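Local coordinates for kallistatin (Homo sapiens, PDB 6F4V), which inhibits tissue kallikrein as a secreted serpin, forming a stable equimolar complex with the enzyme as its reactive site is cleaved, at residues D158-V164 with T335-F341; F12-Y17 with F31-S37. All coordinates share one frame; numbering follows the deposited sequence.

Interaction 1 joins two strands of the large central sheet, one of them probably the inserted reactive-loop strand, ending at the chain's C-terminus; interaction 2 packs two helices in the core, their contact centred about 20 Å from the centre of interaction 1. The two meet at Thr335 and Ser35, whose OG1 and OG atoms lie 2.7 Å apart, a probable hydrogen bond between strand 328-340 and helix 33-44. His318 lies at the same junction: ND1 is hydrogen-bonded to Thr335 OG1 and NE2 to Ser32 N. Helix 33-44 thus serves both contacts, covering one sheet face at Leu163 and Phe337 and receiving helix 6-23. Neither contact includes a residue of the glycan pocket or the sodium site.

Interaction 1. Residues D158-V164 with T335-F341; sequences DVLMVLV and TSFAIKF
A classic beta bulge, with Leu160 and Met161 both facing Ile339, shifts the register of two antiparallel strands of the large serpin sheet. The O of Ile339 is a shared acceptor: it receives Leu160 N at 2.9 Å, and only weakly Met161 N at 3.5 Å. In return Ile339 N reaches Met161 O at 2.9 Å. Further down the ladder Leu163 and Phe337 exchange a pair of bonds, N to O 2.8 Å each way.

On one face Met161 and Ile339 run side by side; the Met161 chain extends through CG and SD and bends at chi3 (92°), which brings CE to 3.8 Å from Ile339 CG1. Leu163 and Phe337 share this face and pack on helix 33-44, where the Phe337 ring also meets that of Tyr40. The other face carries Val162 against Ala338 and Val164 against Ser336, with Phe126 lying on Val162.

Beyond the bulge, Phe341 N bonds to Asp158 O at 3.2 Å, and the same oxygen sits at the edge of the Phe341 ring. The Phe341 CG stands between the backbone N and the carbonyl carbon (chi1 79°), which brings the ring beside Asp158 O and the Leu160 side chain; Leu160 CD1 comes to 3.4 Å from Phe341 CD1. Asp158 and Lys340 lie side by side without their charged atoms meeting; Asp158 OD1 is buried by the contact and has no partner in the model.

Strand 159-172 also pairs with strand 89-100, and strand 328-340 with strand 312-324. Strand 328-340 is thus the reactive-centre loop inserted as strand 4 of sheet A, antiparallel to both neighbours and ending at the carboxylate of Phe341, as in the relaxed, cleaved serpin form.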
ATOM      1  N   ASP A 158     -11.774  23.373  12.013  1.00 48.21           N
ATOM      2  CA  ASP A 158     -12.220  24.001  10.754  1.00 46.90           C
ATOM      3  C   ASP A 158     -12.232  23.037   9.538  1.00 43.27           C
ATOM      4  O   ASP A 158     -12.286  23.476   8.387  1.00 40.13           O
ATOM      5  CB  ASP A 158     -11.351  25.239  10.453  1.00 49.10           C
ATOM      6  CG  ASP A 158      -9.851  24.945  10.477  0.48 49.19           C
ATOM      7  OD1 ASP A 158      -9.457  23.837  10.899  0.70 48.30           O
ATOM      8  OD2 ASP A 158      -9.061  25.834  10.091  0.76 52.09           O
ATOM      9  N   VAL A 159     -12.173  21.736   9.799  1.00 41.39           N
ATOM     10  CA  VAL A 159     -12.301  20.728   8.744  1.00 40.22           C
ATOM     11  C   VAL A 159     -13.759  20.601   8.332  1.00 40.27           C
ATOM     12  O   VAL A 159     -14.640  20.605   9.186  1.00 41.84           O
ATOM     13  CB  VAL A 159     -11.731  19.370   9.213  1.00 39.90           C
ATOM     14  CG1 VAL A 159     -12.116  18.233   8.271  1.00 38.77           C
ATOM     15  CG2 VAL A 159     -10.221  19.474   9.355  1.00 39.81           C
ATOM     16  N   LEU A 160     -14.007  20.505   7.025  1.00 38.73           N
ATOM     17  CA  LEU A 160     -15.353  20.304   6.482  1.00 39.20           C
ATOM     18  C   LEU A 160     -15.536  18.979   5.735  1.00 36.09           C
ATOM     19  O   LEU A 160     -16.655  18.630   5.373  1.00 34.02           O
ATOM     20  CB  LEU A 160     -15.689  21.459   5.539  1.00 42.08           C
ATOM     21  CG  LEU A 160     -15.588  22.877   6.144  1.00 46.26           C
ATOM     22  CD1 LEU A 160     -15.669  23.906   5.019  1.00 47.28           C
ATOM     23  CD2 LEU A 160     -16.659  23.133   7.212  1.00 46.75           C
ATOM     24  N   MET A 161     -14.443  18.252   5.478  1.00 34.53           N
ATOM     25  CA  MET A 161     -14.559  16.948   4.830  1.00 32.67           C
ATOM     26  C   MET A 161     -13.326  16.110   5.125  1.00 30.81           C
ATOM     27  O   MET A 161     -12.220  16.619   5.145  1.00 29.30           O
ATOM     28  CB  MET A 161     -14.732  17.105   3.305  1.00 33.76           C
ATOM     29  CG  MET A 161     -14.959  15.803   2.559  1.00 35.39           C
ATOM     30  SD  MET A 161     -14.923  16.030   0.768  1.00 38.51           S
ATOM     31  CE  MET A 161     -13.185  15.711   0.442  1.00 38.81           C
ATOM     32  N   VAL A 162     -13.537  14.818   5.342  1.00 30.51           N
ATOM     33  CA  VAL A 162     -12.437  13.877   5.393  1.00 29.71           C
ATOM     34  C   VAL A 162     -12.736  12.766   4.396  1.00 29.36           C
ATOM     35  O   VAL A 162     -13.798  12.135   4.453  1.00 29.08           O
ATOM     36  CB  VAL A 162     -12.226  13.298   6.796  1.00 29.73           C
ATOM     37  CG1 VAL A 162     -11.114  12.255   6.776  1.00 29.23           C
ATOM     38  CG2 VAL A 162     -11.891  14.399   7.772  1.00 30.38           C
ATOM     39  N   LEU A 163     -11.800  12.571   3.473  1.00 28.84           N
ATOM     40  CA  LEU A 163     -11.827  11.468   2.537  1.00 29.15           C
ATOM     41  C   LEU A 163     -11.047  10.328   3.155  1.00 29.29           C
ATOM     42  O   LEU A 163      -9.991  10.542   3.745  1.00 27.93           O
ATOM     43  CB  LEU A 163     -11.161  11.923   1.256  1.00 31.08           C
ATOM     44  CG  LEU A 163     -10.951  10.965   0.118  1.00 32.73           C
ATOM     45  CD1 LEU A 163     -11.014  11.763  -1.197  1.00 35.14           C
ATOM     46  CD2 LEU A 163      -9.654  10.167   0.224  1.00 33.54           C
ATOM     47  N   VAL A 164     -11.565   9.112   3.023  1.00 28.94           N
ATOM     48  CA  VAL A 164     -10.819   7.938   3.412  1.00 28.99           C
ATOM     49  C   VAL A 164     -10.964   6.818   2.412  1.00 27.51           C
ATOM     50  O   VAL A 164     -11.984   6.684   1.710  1.00 26.18           O
ATOM     51  CB  VAL A 164     -11.162   7.402   4.823  1.00 31.00           C
ATOM     52  CG1 VAL A 164     -11.136   8.507   5.845  1.00 32.28           C
ATOM     53  CG2 VAL A 164     -12.504   6.704   4.849  1.00 33.64           C
ATOM     54  N   THR A 335      -6.003   5.262   4.158  1.00 22.38           N
ATOM     55  CA  THR A 335      -5.503   6.609   3.880  1.00 22.69           C
ATOM     56  C   THR A 335      -6.614   7.585   4.165  1.00 23.52           C
ATOM     57  O   THR A 335      -7.752   7.350   3.767  1.00 24.27           O
ATOM     58  CB  THR A 335      -5.123   6.736   2.380  1.00 22.55           C
ATOM     59  OG1 THR A 335      -4.147   5.754   2.054  1.00 21.37           O
ATOM     60  CG2 THR A 335      -4.583   8.121   2.047  1.00 22.19           C
ATOM     61  N   SER A 336      -6.287   8.667   4.866  1.00 24.09           N
ATOM     62  CA  SER A 336      -7.205   9.773   5.076  1.00 24.74           C
ATOM     63  C   SER A 336      -6.691  11.043   4.390  1.00 24.83           C
ATOM     64  O   SER A 336      -5.475  11.217   4.201  1.00 25.09           O
ATOM     65  CB  SER A 336      -7.385  10.044   6.564  1.00 25.29           C
ATOM     66  OG  SER A 336      -6.227  10.607   7.126  1.00 25.53           O
ATOM     67  N   PHE A 337      -7.621  11.929   4.058  1.00 25.00           N
ATOM     68  CA  PHE A 337      -7.283  13.266   3.576  1.00 25.52           C
ATOM     69  C   PHE A 337      -8.342  14.248   4.058  1.00 26.92           C
ATOM     70  O   PHE A 337      -9.491  14.132   3.660  1.00 25.89           O
ATOM     71  CB  PHE A 337      -7.206  13.309   2.057  1.00 26.25           C
ATOM     72  CG  PHE A 337      -6.537  14.539   1.535  1.00 27.94           C
ATOM     73  CD1 PHE A 337      -7.215  15.745   1.401  1.00 29.79           C
ATOM     74  CD2 PHE A 337      -5.208  14.508   1.232  1.00 28.72           C
ATOM     75  CE1 PHE A 337      -6.530  16.873   0.934  1.00 30.55           C
ATOM     76  CE2 PHE A 337      -4.546  15.621   0.766  1.00 30.13           C
ATOM     77  CZ  PHE A 337      -5.199  16.801   0.628  1.00 29.91           C
ATOM     78  N   ALA A 338      -7.929  15.220   4.873  1.00 27.98           N
ATOM     79  CA  ALA A 338      -8.824  16.191   5.470  1.00 28.60           C
ATOM     80  C   ALA A 338      -8.698  17.522   4.732  1.00 29.60           C
ATOM     81  O   ALA A 338      -7.599  17.921   4.308  1.00 28.16           O
ATOM     82  CB  ALA A 338      -8.510  16.347   6.951  1.00 29.33           C
ATOM     83  N   ILE A 339      -9.851  18.183   4.561  1.00 31.23           N
ATOM     84  CA  ILE A 339      -9.972  19.440   3.839  1.00 33.85           C
ATOM     85  C   ILE A 339     -10.548  20.442   4.818  1.00 35.84           C
ATOM     86  O   ILE A 339     -11.542  20.140   5.482  1.00 33.25           O
ATOM     87  CB  ILE A 339     -10.984  19.330   2.684  1.00 36.68           C
ATOM     88  CG1 ILE A 339     -10.629  18.213   1.723  1.00 37.84           C
ATOM     89  CG2 ILE A 339     -11.125  20.650   1.934  1.00 37.22           C
ATOM     90  CD1 ILE A 339      -9.385  18.475   0.944  1.00 39.86           C
ATOM     91  N   LYS A 340      -9.933  21.621   4.904  1.00 36.94           N
ATOM     92  CA  LYS A 340     -10.404  22.676   5.815  1.00 39.79           C
ATOM     93  C   LYS A 340     -10.708  23.954   5.040  1.00 41.21           C
ATOM     94  O   LYS A 340     -10.445  24.049   3.846  1.00 37.81           O
ATOM     95  CB  LYS A 340      -9.355  22.941   6.899  1.00 40.37           C
ATOM     96  CG  LYS A 340      -8.064  23.535   6.371  1.00 41.59           C
ATOM     97  CD  LYS A 340      -7.032  23.689   7.458  1.00 44.08           C
ATOM     98  CE  LYS A 340      -5.883  24.564   6.960  1.00 46.96           C
ATOM     99  NZ  LYS A 340      -4.580  24.125   7.497  1.00 49.14           N
ATOM    100  N   PHE A 341     -11.237  24.944   5.746  1.00 46.75           N
ATOM    101  CA  PHE A 341     -11.486  26.273   5.161  1.00 52.15           C
ATOM    102  C   PHE A 341     -10.904  27.382   6.046  1.00 55.25           C
ATOM    103  O   PHE A 341     -10.225  27.144   7.054  1.00 55.91           O
ATOM    104  CB  PHE A 341     -12.979  26.483   4.916  1.00 55.42           C
ATOM    105  CG  PHE A 341     -13.757  26.852   6.151  1.00 60.73           C
ATOM    106  CD1 PHE A 341     -13.961  25.924   7.174  1.00 61.96           C
ATOM    107  CD2 PHE A 341     -14.293  28.132   6.293  1.00 64.50           C
ATOM    108  CE1 PHE A 341     -14.678  26.261   8.319  1.00 64.45           C
ATOM    109  CE2 PHE A 341     -15.014  28.471   7.429  1.00 66.54           C
ATOM    110  CZ  PHE A 341     -15.202  27.537   8.447  1.00 65.72           C
ATOM    111  OXT PHE A 341     -11.102  28.561   5.747  1.00 59.06           O
TER

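Interaction 2. Residues F12-Y17 with F31-S37; sequences FAFRFY and FSPLSIS
Phe31 is held against helix 6-23 by Ala13, Phe16 and Tyr17. Its CB points toward that helix, and a chi1 of 70° sets CG between the backbone N and carbonyl carbon, sending the ring toward Phe16. There Phe16 CD1 sits over the centre of one face, 3.4 Å from Phe31 CE2 and 3.7 Å from Phe31 CD2, with Phe31 CG and CD1 also under it; the two planes incline at 43°. On the other branch Phe31 CE1 lies 4.0 Å from Tyr17 CB, and at the tip Phe31 CZ comes within 3.4 Å of Ala13 O, in plane at the ring edge. With an alanine in its place, the Phe16 ring is likely to lose its partner and a gap to open beside Tyr17 and Ala13.

Ile36 CD1 makes a CH-pi contact over the Phe16 face, 4.2 Å from its centroid, and Ile36 CG2 touches the Phe12 ring. Ala13 CB presses tightly on Pro33 CB at 3.4 Å. Ser32, the N-cap of helix 33-44, accepts a hydrogen bond at OG from Ser35 N.

Phe31 also pairs with a strand of another protein chain in an antiparallel ladder. The helix segments cross at 106° in the hydrophobic core of the serpin fold.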
ATOM      1  N   PHE A  12       4.580   5.223  -8.827  1.00 21.27           N
ATOM      2  CA  PHE A  12       4.333   5.875  -7.551  1.00 20.86           C
ATOM      3  C   PHE A  12       4.763   5.007  -6.373  1.00 20.95           C
ATOM      4  O   PHE A  12       5.422   5.500  -5.436  1.00 19.91           O
ATOM      5  CB  PHE A  12       2.873   6.260  -7.397  1.00 21.48           C
ATOM      6  CG  PHE A  12       2.579   6.921  -6.105  1.00 21.81           C
ATOM      7  CD1 PHE A  12       2.992   8.230  -5.883  1.00 22.56           C
ATOM      8  CD2 PHE A  12       1.968   6.239  -5.081  1.00 22.52           C
ATOM      9  CE1 PHE A  12       2.773   8.857  -4.669  1.00 22.81           C
ATOM     10  CE2 PHE A  12       1.739   6.868  -3.858  1.00 23.71           C
ATOM     11  CZ  PHE A  12       2.127   8.197  -3.663  1.00 23.75           C
ATOM     12  N   ALA A  13       4.370   3.720  -6.420  1.00 19.85           N
ATOM     13  CA  ALA A  13       4.736   2.766  -5.346  1.00 19.72           C
ATOM     14  C   ALA A  13       6.207   2.788  -5.007  1.00 19.79           C
ATOM     15  O   ALA A  13       6.598   2.962  -3.832  1.00 19.89           O
ATOM     16  CB  ALA A  13       4.331   1.365  -5.707  1.00 19.17           C
ATOM     17  N   PHE A  14       7.027   2.666  -6.042  1.00 20.49           N
ATOM     18  CA  PHE A  14       8.468   2.605  -5.845  1.00 21.06           C
ATOM     19  C   PHE A  14       9.129   3.962  -5.545  1.00 21.54           C
ATOM     20  O   PHE A  14      10.122   4.005  -4.825  1.00 20.93           O
ATOM     21  CB  PHE A  14       9.140   1.821  -6.967  1.00 21.54           C
ATOM     22  CG  PHE A  14       8.796   0.343  -6.916  1.00 22.18           C
ATOM     23  CD1 PHE A  14       9.335  -0.472  -5.923  1.00 22.70           C
ATOM     24  CD2 PHE A  14       7.887  -0.219  -7.806  1.00 22.50           C
ATOM     25  CE1 PHE A  14       8.992  -1.823  -5.828  1.00 22.41           C
ATOM     26  CE2 PHE A  14       7.528  -1.574  -7.701  1.00 22.94           C
ATOM     27  CZ  PHE A  14       8.096  -2.374  -6.729  1.00 22.85           C
ATOM     28  N   ARG A  15       8.543   5.051  -6.033  1.00 21.72           N
ATOM     29  CA  ARG A  15       8.990   6.400  -5.650  1.00 22.53           C
ATOM     30  C   ARG A  15       8.738   6.652  -4.167  1.00 22.16           C
ATOM     31  O   ARG A  15       9.618   7.196  -3.463  1.00 21.29           O
ATOM     32  CB  ARG A  15       8.328   7.488  -6.506  1.00 23.56           C
ATOM     33  CG  ARG A  15       9.001   7.703  -7.871  1.00 24.77           C
ATOM     34  CD  ARG A  15       8.539   8.989  -8.537  1.00 26.78           C
ATOM     35  NE  ARG A  15       7.168   8.870  -8.963  1.00 26.59           N
ATOM     36  CZ  ARG A  15       6.123   9.592  -8.551  1.00 26.27           C
ATOM     37  NH1 ARG A  15       6.226  10.614  -7.706  1.00 26.87           N
ATOM     38  NH2 ARG A  15       4.932   9.287  -9.053  1.00 25.73           N
ATOM     39  N   PHE A  16       7.545   6.261  -3.683  1.00 21.75           N
ATOM     40  CA  PHE A  16       7.199   6.449  -2.280  1.00 21.67           C
ATOM     41  C   PHE A  16       8.138   5.627  -1.396  1.00 21.53           C
ATOM     42  O   PHE A  16       8.689   6.134  -0.414  1.00 20.96           O
ATOM     43  CB  PHE A  16       5.732   6.108  -2.006  1.00 21.95           C
ATOM     44  CG  PHE A  16       5.258   6.499  -0.637  1.00 22.40           C
ATOM     45  CD1 PHE A  16       5.440   5.649   0.461  1.00 23.21           C
ATOM     46  CD2 PHE A  16       4.596   7.684  -0.437  1.00 23.73           C
ATOM     47  CE1 PHE A  16       5.014   6.007   1.721  1.00 23.84           C
ATOM     48  CE2 PHE A  16       4.147   8.048   0.833  1.00 23.99           C
ATOM     49  CZ  PHE A  16       4.350   7.203   1.917  1.00 23.55           C
ATOM     50  N   TYR A  17       8.308   4.363  -1.743  1.00 21.64           N
ATOM     51  CA  TYR A  17       9.211   3.460  -1.001  1.00 21.56           C
ATOM     52  C   TYR A  17      10.606   4.094  -0.923  1.00 22.15           C
ATOM     53  O   TYR A  17      11.240   4.151   0.139  1.00 22.36           O
ATOM     54  CB  TYR A  17       9.268   2.060  -1.630  1.00 21.30           C
ATOM     55  CG  TYR A  17      10.172   1.187  -0.818  1.00 21.41           C
ATOM     56  CD1 TYR A  17       9.721   0.554   0.306  1.00 21.47           C
ATOM     57  CD2 TYR A  17      11.535   1.153  -1.081  1.00 21.81           C
ATOM     58  CE1 TYR A  17      10.591  -0.164   1.128  1.00 22.43           C
ATOM     59  CE2 TYR A  17      12.436   0.482  -0.256  1.00 21.86           C
ATOM     60  CZ  TYR A  17      11.966  -0.186   0.843  1.00 22.85           C
ATOM     61  OH  TYR A  17      12.884  -0.838   1.677  1.00 24.22           O
ATOM     62  N   PHE A  31       3.489  -0.068   3.625  1.00 20.60           N
ATOM     63  CA  PHE A  31       2.381   0.762   3.178  1.00 20.81           C
ATOM     64  C   PHE A  31       1.654   0.129   2.019  1.00 20.32           C
ATOM     65  O   PHE A  31       2.146  -0.805   1.408  1.00 19.88           O
ATOM     66  CB  PHE A  31       2.875   2.177   2.796  1.00 21.61           C
ATOM     67  CG  PHE A  31       3.698   2.228   1.548  1.00 22.25           C
ATOM     68  CD1 PHE A  31       5.008   1.801   1.554  1.00 24.15           C
ATOM     69  CD2 PHE A  31       3.176   2.729   0.385  1.00 23.66           C
ATOM     70  CE1 PHE A  31       5.781   1.826   0.407  1.00 24.28           C
ATOM     71  CE2 PHE A  31       3.967   2.797  -0.761  1.00 24.55           C
ATOM     72  CZ  PHE A  31       5.238   2.272  -0.747  1.00 23.61           C
ATOM     73  N   SER A  32       0.457   0.634   1.746  1.00 19.98           N
ATOM     74  CA  SER A  32      -0.254   0.306   0.535  1.00 19.80           C
ATOM     75  C   SER A  32      -0.195   1.425  -0.508  1.00 18.96           C
ATOM     76  O   SER A  32      -0.900   2.414  -0.379  1.00 19.78           O
ATOM     77  CB  SER A  32      -1.706  -0.003   0.804  1.00 19.72           C
ATOM     78  OG  SER A  32      -2.347  -0.284  -0.423  1.00 19.09           O
ATOM     79  N   PRO A  33       0.596   1.229  -1.568  1.00 19.75           N
ATOM     80  CA  PRO A  33       0.635   2.268  -2.613  1.00 20.76           C
ATOM     81  C   PRO A  33      -0.714   2.422  -3.295  1.00 20.41           C
ATOM     82  O   PRO A  33      -1.126   3.550  -3.576  1.00 19.66           O
ATOM     83  CB  PRO A  33       1.675   1.762  -3.610  1.00 21.36           C
ATOM     84  CG  PRO A  33       2.182   0.459  -3.126  1.00 21.67           C
ATOM     85  CD  PRO A  33       1.555   0.136  -1.815  1.00 20.70           C
ATOM     86  N   LEU A  34      -1.420   1.311  -3.504  1.00 20.41           N
ATOM     87  CA  LEU A  34      -2.729   1.355  -4.124  1.00 21.42           C
ATOM     88  C   LEU A  34      -3.706   2.215  -3.326  1.00 21.19           C
ATOM     89  O   LEU A  34      -4.431   3.033  -3.884  1.00 21.32           O
ATOM     90  CB  LEU A  34      -3.264  -0.078  -4.343  1.00 22.70           C
ATOM     91  CG  LEU A  34      -4.666  -0.063  -4.956  1.00 24.57           C
ATOM     92  CD1 LEU A  34      -4.638   0.617  -6.310  1.00 25.46           C
ATOM     93  CD2 LEU A  34      -5.229  -1.424  -5.066  1.00 27.17           C
ATOM     94  N   SER A  35      -3.706   2.065  -2.011  1.00 21.34           N
ATOM     95  CA  SER A  35      -4.586   2.870  -1.177  1.00 20.97           C
ATOM     96  C   SER A  35      -4.278   4.359  -1.317  1.00 21.03           C
ATOM     97  O   SER A  35      -5.198   5.182  -1.497  1.00 20.32           O
ATOM     98  CB  SER A  35      -4.453   2.474   0.282  1.00 20.98           C
ATOM     99  OG  SER A  35      -5.129   3.392   1.120  1.00 21.39           O
ATOM    100  N   ILE A  36      -2.999   4.696  -1.274  1.00 19.44           N
ATOM    101  CA  ILE A  36      -2.634   6.099  -1.436  1.00 20.79           C
ATOM    102  C   ILE A  36      -3.044   6.631  -2.808  1.00 20.38           C
ATOM    103  O   ILE A  36      -3.663   7.714  -2.887  1.00 21.09           O
ATOM    104  CB  ILE A  36      -1.133   6.370  -1.151  1.00 20.56           C
ATOM    105  CG1 ILE A  36      -0.759   5.946   0.288  1.00 21.06           C
ATOM    106  CG2 ILE A  36      -0.821   7.827  -1.410  1.00 21.23           C
ATOM    107  CD1 ILE A  36       0.743   5.964   0.553  1.00 21.57           C
ATOM    108  N   SER A  37      -2.686   5.904  -3.868  1.00 20.08           N
ATOM    109  CA  SER A  37      -3.021   6.301  -5.255  1.00 20.71           C
ATOM    110  C   SER A  37      -4.528   6.508  -5.447  1.00 21.57           C
ATOM    111  O   SER A  37      -4.977   7.539  -5.993  1.00 21.63           O
ATOM    112  CB  SER A  37      -2.484   5.267  -6.247  1.00 20.42           C
ATOM    113  OG  SER A  37      -1.079   5.285  -6.246  1.00 19.67           O
TER